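Local coordinates for protein dimethyladenosine transferase, putative (Plasmodium falciparum, PDB 2H1R) that probably methylates adenines of ribosomal RNA, using S-adenosyl-L-methionine as methyl donor, as a member of the rRNA adenine dimethyltransferase family, at residues T203-D206 against E207-N210; S155-R159 against L160-V164. All blocks are in the same frame, centred on the assembly; numbering follows the deposited sequence. Where two conformers were deposited one is given.

Interaction 1: T203-D206 against E207-N210; sequences TNFD and EWDN
Asn204 and Trp208 close the first turn of helix 205-216, the opening helix of the C-terminal helical region, with Asn204 as its N-cap. Trp208 N reaches Asn204 O at 3.0 Å in a nearly straight bond (172°). One residue on, Asp209 N is held by Phe205 O at 2.9 Å. The inner side is closely packed. CG2 of Thr203 lies 3.7 Å from CB of Trp208, while Leu283 of helix 279-291 and Leu166 of helix 159-167 each touch both residues. Looser and wetter is the exposed Asn204 side chain, which, with CG anti to N (chi1 178°), leans forward beside the first turn, where its OD1 accepts a weak capping bond from Asp206 N. Its ND2 turns toward Glu207, and one water joins the two: 2.7 Å from Asn204 ND2, whose hydrogen it accepts, and 2.9 Å from Glu207 OE1, to which it donates. Glu207, although it shares that water, is buried, with OE1 bonded to His295 and OE2 to Asn290 and the backbone N of Phe296. Farther along the helix, Asp209 CB makes a CH-pi contact over one face of Phe205, 4.2 Å from the ring centroid and displaced toward the rim.

Interaction 2: S155-R159 against L160-V164; sequences SNYSR and LTINV
The N-terminus of helix 159-167 is capped where Ser158, the N-cap residue, meets Thr161 in the first turn. Ser158 N donates to Thr161 OG1 at 3.2 Å, which is one half of a capping box: the side chain three residues into the helix takes up the N-H of the cap. Thr161 OG1 lies on the backbone-N side of its residue (chi1 -40°), facing back down the chain, and it is also hydrogen-bonded to the backbone O of Arg147 at the end of helix 142-148. The helix proper starts with Ile162 N on Ser158 O, a 3.1 Å bond in the carbonyl plane, and continues with Asn163 N on Arg159 O at 2.9 Å, almost linear at 174°. In the class I methyltransferase fold this helix leads directly into strand 168-176, at one border of the mixed sheet. Ahead of the cap, Tyr157 reaches forward along the first turn, its side chain crossing those of Thr161 and Ile162 at about a right angle. CD1 of Tyr157 sits 3.7 Å from CG2 of Thr161. Farther along the ring, packing is tight, with Ile162 CG1 3.5 Å from Tyr157 CZ and only 3.2 Å from Tyr157 OH. That hydroxyl is hydrogen-bonded to the backbone O of Leu277, so the ring is gripped at its far end as well as along its side. On another side of the helix, Arg159 and Asn163 run side by side, guanidinium and amide planes 78° apart. Arg159 CG touches Asn163 ND2 at 3.7 Å, then the chain bends at chi3, and both side chains converge on OD1 of Asp209, Arg159 NH2 through a salt bridge and Asn163 ND2 through a hydrogen bond.

Along the chain, interaction 2 comes first. It ends the loop that follows helix 142-148 and starts helix 159-167, which belongs to the Rossmann-like part of the chain. The chain then makes strands 168-176 and 189-196, the antiparallel pair at one side of the mixed sheet, before interaction 1 starts helix 205-216. The two contacts are in series, neither nested nor crossed, with centres about 15 Å apart. Their helices nevertheless meet: Trp208 CZ2 packs 3.7 Å from Ile162 CG2, and Trp208 NE1 makes a weak hydrogen bond to Asn163 OD1. Thus the sheet-bearing domain is tied to the C-terminal helices.

Interaction 1: T203-D206 against E207-N210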
ATOM      1  N   THR A 203       2.684   0.181  13.879  1.00 24.15           N
ATOM      2  CA  THR A 203       4.022   0.491  13.330  1.00 23.47           C
ATOM      3  C   THR A 203       4.187   1.964  12.959  1.00 23.18           C
ATOM      4  O   THR A 203       3.298   2.551  12.360  1.00 24.03           O
ATOM      5  CB  THR A 203       4.262  -0.329  12.054  1.00 23.73           C
ATOM      6  OG1 THR A 203       4.181  -1.704  12.391  1.00 21.70           O
ATOM      7  CG2 THR A 203       5.656  -0.039  11.491  1.00 23.13           C
ATOM      8  N   ASN A 204       5.313   2.563  13.328  1.00 22.88           N
ATOM      9  CA  ASN A 204       5.632   3.910  12.926  1.00 22.70           C
ATOM     10  C   ASN A 204       6.084   3.873  11.480  1.00 23.54           C
ATOM     11  O   ASN A 204       7.218   3.429  11.173  1.00 21.42           O
ATOM     12  CB  ASN A 204       6.722   4.482  13.829  1.00 24.47           C
ATOM     13  CG  ASN A 204       7.136   5.872  13.428  1.00 25.35           C
ATOM     14  OD1 ASN A 204       6.750   6.369  12.377  1.00 30.06           O
ATOM     15  ND2 ASN A 204       7.932   6.516  14.271  1.00 29.09           N
ATOM     16  N   PHE A 205       5.176   4.255  10.586  1.00 23.37           N
ATOM     17  CA  PHE A 205       5.423   4.098   9.152  1.00 25.43           C
ATOM     18  C   PHE A 205       6.632   4.860   8.620  1.00 24.95           C
ATOM     19  O   PHE A 205       7.327   4.340   7.737  1.00 24.86           O
ATOM     20  CB  PHE A 205       4.183   4.405   8.316  1.00 26.68           C
ATOM     21  CG  PHE A 205       4.394   4.187   6.854  1.00 29.45           C
ATOM     22  CD1 PHE A 205       4.384   2.920   6.328  1.00 31.96           C
ATOM     23  CD2 PHE A 205       4.680   5.252   6.015  1.00 34.07           C
ATOM     24  CE1 PHE A 205       4.606   2.706   4.959  1.00 32.73           C
ATOM     25  CE2 PHE A 205       4.904   5.050   4.647  1.00 36.48           C
ATOM     26  CZ  PHE A 205       4.860   3.761   4.126  1.00 33.13           C
ATOM     27  N   ASP A 206       6.888   6.062   9.150  1.00 23.81           N
ATOM     28  CA  ASP A 206       8.078   6.844   8.791  1.00 25.76           C
ATOM     29  C   ASP A 206       9.379   6.067   9.029  1.00 23.85           C
ATOM     30  O   ASP A 206      10.251   6.019   8.154  1.00 22.62           O
ATOM     31  CB  ASP A 206       8.129   8.201   9.524  1.00 25.93           C
ATOM     32  CG  ASP A 206       6.949   9.117   9.145  1.00 32.31           C
ATOM     33  OD1 ASP A 206       6.398   8.925   8.034  1.00 34.33           O
ATOM     34  OD2 ASP A 206       6.574  10.027   9.941  1.00 36.17           O
ATOM     35  N   GLU A 207       9.495   5.431  10.187  1.00 22.54           N
ATOM     36  CA  GLU A 207      10.721   4.701  10.504  1.00 21.51           C
ATOM     37  C   GLU A 207      10.801   3.363   9.748  1.00 21.22           C
ATOM     38  O   GLU A 207      11.887   2.956   9.345  1.00 21.83           O
ATOM     39  CB  GLU A 207      10.802   4.408  12.008  1.00 20.49           C
ATOM     40  CG  GLU A 207      11.147   5.584  12.870  1.00 25.67           C
ATOM     41  CD  GLU A 207      11.879   5.164  14.139  1.00 31.56           C
ATOM     42  OE1 GLU A 207      11.493   5.666  15.235  1.00 34.38           O
ATOM     43  OE2 GLU A 207      12.823   4.337  14.041  1.00 28.66           O
ATOM     44  N   TRP A 208       9.677   2.661   9.641  1.00 20.23           N
ATOM     45  CA  TRP A 208       9.584   1.404   8.871  1.00 20.50           C
ATOM     46  C   TRP A 208      10.021   1.620   7.438  1.00 19.29           C
ATOM     47  O   TRP A 208      10.874   0.918   6.932  1.00 17.96           O
ATOM     48  CB  TRP A 208       8.133   0.915   8.860  1.00 21.01           C
ATOM     49  CG  TRP A 208       7.814  -0.247   7.943  1.00 20.71           C
ATOM     50  CD1 TRP A 208       7.250  -0.182   6.701  1.00 22.25           C
ATOM     51  CD2 TRP A 208       8.000  -1.635   8.225  1.00 21.06           C
ATOM     52  NE1 TRP A 208       7.061  -1.448   6.199  1.00 21.08           N
ATOM     53  CE2 TRP A 208       7.522  -2.360   7.109  1.00 22.76           C
ATOM     54  CE3 TRP A 208       8.517  -2.342   9.314  1.00 19.99           C
ATOM     55  CZ2 TRP A 208       7.554  -3.763   7.060  1.00 18.95           C
ATOM     56  CZ3 TRP A 208       8.546  -3.740   9.249  1.00 20.34           C
ATOM     57  CH2 TRP A 208       8.060  -4.420   8.144  1.00 19.65           C
ATOM     58  N   ASP A 209       9.442   2.619   6.786  1.00 19.77           N
ATOM     59  CA  ASP A 209       9.750   2.873   5.391  1.00 20.26           C
ATOM     60  C   ASP A 209      11.218   3.308   5.211  1.00 19.46           C
ATOM     61  O   ASP A 209      11.850   2.978   4.199  1.00 19.22           O
ATOM     62  CB  ASP A 209       8.779   3.887   4.766  1.00 20.38           C
ATOM     63  CG  ASP A 209       8.912   3.959   3.255  1.00 23.12           C
ATOM     64  OD1 ASP A 209       8.699   2.929   2.545  1.00 25.43           O
ATOM     65  OD2 ASP A 209       9.268   5.047   2.796  1.00 25.49           O
ATOM     66  N   ASN A 210      11.770   4.037   6.175  0.50 18.68           N
ATOM     67  CA  ASN A 210      13.168   4.459   6.031  0.50 18.54           C
ATOM     68  C   ASN A 210      14.145   3.312   6.223  0.50 18.43           C
ATOM     69  O   ASN A 210      15.171   3.238   5.521  0.50 18.16           O
ATOM     70  CB  ASN A 210      13.523   5.607   6.975  0.50 18.85           C
ATOM     71  CG  ASN A 210      12.950   6.926   6.529  0.50 19.08           C
ATOM     72  OD1 ASN A 210      12.508   7.087   5.389  0.50 24.66           O
ATOM     73  ND2 ASN A 210      12.962   7.892   7.424  0.50 19.97           N
TER
HETATM   74  O   HOH W   1       8.862   5.363  16.519  1.00 36.16           O

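Interaction 2: S155-R159 against L160-V164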
ATOM      1  N   SER A 155      13.179 -11.657  -8.001  1.00 18.46           N
ATOM      2  CA  SER A 155      13.878 -10.399  -8.242  1.00 19.60           C
ATOM      3  C   SER A 155      12.957  -9.186  -8.320  1.00 19.20           C
ATOM      4  O   SER A 155      13.435  -8.059  -8.210  1.00 19.27           O
ATOM      5  CB  SER A 155      14.760 -10.470  -9.499  1.00 19.69           C
ATOM      6  OG  SER A 155      15.794 -11.423  -9.305  1.00 19.84           O
ATOM      7  N   ASN A 156      11.663  -9.410  -8.510  1.00 19.54           N
ATOM      8  CA  ASN A 156      10.697  -8.255  -8.541  1.00 21.06           C
ATOM      9  C   ASN A 156      10.093  -7.992  -7.139  1.00 20.56           C
ATOM     10  O   ASN A 156       9.179  -7.170  -6.981  1.00 22.53           O
ATOM     11  CB  ASN A 156       9.567  -8.451  -9.587  1.00 19.85           C
ATOM     12  CG  ASN A 156       8.679  -9.633  -9.264  1.00 21.55           C
ATOM     13  OD1 ASN A 156       9.096 -10.592  -8.595  1.00 21.74           O
ATOM     14  ND2 ASN A 156       7.418  -9.574  -9.722  1.00 26.44           N
ATOM     15  N   TYR A 157      10.608  -8.663  -6.126  1.00 20.70           N
ATOM     16  CA  TYR A 157      10.141  -8.457  -4.724  1.00 19.81           C
ATOM     17  C   TYR A 157      10.832  -7.213  -4.185  1.00 20.43           C
ATOM     18  O   TYR A 157      12.033  -7.083  -4.312  1.00 18.23           O
ATOM     19  CB  TYR A 157      10.484  -9.709  -3.936  1.00 22.16           C
ATOM     20  CG  TYR A 157      10.114  -9.738  -2.471  1.00 21.93           C
ATOM     21  CD1 TYR A 157       8.788  -9.887  -2.068  1.00 22.48           C
ATOM     22  CD2 TYR A 157      11.105  -9.649  -1.493  1.00 21.95           C
ATOM     23  CE1 TYR A 157       8.446  -9.986  -0.701  1.00 24.12           C
ATOM     24  CE2 TYR A 157      10.781  -9.747  -0.143  1.00 23.94           C
ATOM     25  CZ  TYR A 157       9.445  -9.873   0.242  1.00 24.46           C
ATOM     26  OH  TYR A 157       9.127  -9.960   1.586  1.00 26.82           O
ATOM     27  N   SER A 158      10.064  -6.272  -3.615  1.00 20.06           N
ATOM     28  CA  SER A 158      10.611  -4.928  -3.357  1.00 20.02           C
ATOM     29  C   SER A 158      10.056  -4.319  -2.058  1.00 18.86           C
ATOM     30  O   SER A 158       9.234  -4.962  -1.358  1.00 16.95           O
ATOM     31  CB  SER A 158      10.343  -3.998  -4.548  1.00 20.09           C
ATOM     32  OG  SER A 158       8.961  -3.648  -4.586  1.00 24.15           O
ATOM     33  N   ARG A 159      10.520  -3.112  -1.754  1.00 18.63           N
ATOM     34  CA  ARG A 159      10.015  -2.353  -0.587  1.00 19.04           C
ATOM     35  C   ARG A 159       8.492  -2.188  -0.704  1.00 19.93           C
ATOM     36  O   ARG A 159       7.778  -2.376   0.273  1.00 20.31           O
ATOM     37  CB  ARG A 159      10.694  -1.004  -0.527  1.00 19.20           C
ATOM     38  CG  ARG A 159      10.262  -0.128   0.678  1.00 20.04           C
ATOM     39  CD  ARG A 159      11.053   1.150   0.717  1.00 21.23           C
ATOM     40  NE  ARG A 159      11.116   1.802  -0.593  1.00 27.25           N
ATOM     41  CZ  ARG A 159      10.275   2.750  -1.000  1.00 30.38           C
ATOM     42  NH1 ARG A 159      10.400   3.264  -2.216  1.00 32.85           N
ATOM     43  NH2 ARG A 159       9.316   3.196  -0.197  1.00 28.12           N
ATOM     44  N   LEU A 160       7.993  -1.914  -1.911  1.00 21.11           N
ATOM     45  CA  LEU A 160       6.532  -1.836  -2.127  1.00 22.63           C
ATOM     46  C   LEU A 160       5.835  -3.068  -1.628  1.00 21.63           C
ATOM     47  O   LEU A 160       4.841  -2.986  -0.869  1.00 21.49           O
ATOM     48  CB  LEU A 160       6.196  -1.670  -3.624  1.00 23.93           C
ATOM     49  CG  LEU A 160       4.748  -2.012  -4.029  1.00 23.79           C
ATOM     50  CD1 LEU A 160       3.767  -0.989  -3.413  1.00 26.55           C
ATOM     51  CD2 LEU A 160       4.591  -2.068  -5.566  1.00 24.39           C
ATOM     52  N   THR A 161       6.331  -4.232  -2.063  1.00 20.99           N
ATOM     53  CA  THR A 161       5.759  -5.503  -1.678  1.00 19.59           C
ATOM     54  C   THR A 161       5.692  -5.699  -0.189  1.00 20.63           C
ATOM     55  O   THR A 161       4.653  -6.141   0.335  1.00 20.24           O
ATOM     56  CB  THR A 161       6.520  -6.737  -2.287  1.00 20.47           C
ATOM     57  OG1 THR A 161       6.911  -6.460  -3.643  1.00 19.04           O
ATOM     58  CG2 THR A 161       5.641  -7.942  -2.217  1.00 20.43           C
ATOM     59  N   ILE A 162       6.780  -5.401   0.512  1.00 20.21           N
ATOM     60  CA  ILE A 162       6.769  -5.630   1.950  1.00 21.80           C
ATOM     61  C   ILE A 162       5.833  -4.633   2.665  1.00 19.83           C
ATOM     62  O   ILE A 162       5.111  -5.037   3.572  1.00 20.91           O
ATOM     63  CB  ILE A 162       8.183  -5.657   2.563  1.00 22.30           C
ATOM     64  CG1 ILE A 162       8.978  -6.824   1.986  1.00 22.64           C
ATOM     65  CG2 ILE A 162       8.114  -5.873   4.091  1.00 23.66           C
ATOM     66  CD1 ILE A 162      10.416  -7.005   2.615  1.00 25.13           C
ATOM     67  N   ASN A 163       5.832  -3.377   2.236  1.00 20.76           N
ATOM     68  CA  ASN A 163       4.855  -2.370   2.742  1.00 21.43           C
ATOM     69  C   ASN A 163       3.430  -2.841   2.664  1.00 22.75           C
ATOM     70  O   ASN A 163       2.689  -2.854   3.681  1.00 23.23           O
ATOM     71  CB  ASN A 163       5.031  -1.039   2.051  1.00 22.96           C
ATOM     72  CG  ASN A 163       6.158  -0.242   2.653  1.00 25.75           C
ATOM     73  OD1 ASN A 163       6.455  -0.401   3.822  1.00 36.30           O
ATOM     74  ND2 ASN A 163       6.798   0.581   1.874  1.00 26.71           N
ATOM     75  N   VAL A 164       3.055  -3.317   1.483  1.00 21.69           N
ATOM     76  CA  VAL A 164       1.712  -3.870   1.262  1.00 22.25           C
ATOM     77  C   VAL A 164       1.405  -5.047   2.190  1.00 22.52           C
ATOM     78  O   VAL A 164       0.301  -5.114   2.806  1.00 23.05           O
ATOM     79  CB  VAL A 164       1.524  -4.250  -0.241  1.00 21.39           C
ATOM     80  CG1 VAL A 164       0.196  -4.964  -0.477  1.00 25.48           C
ATOM     81  CG2 VAL A 164       1.553  -3.012  -1.074  1.00 23.90           C
TER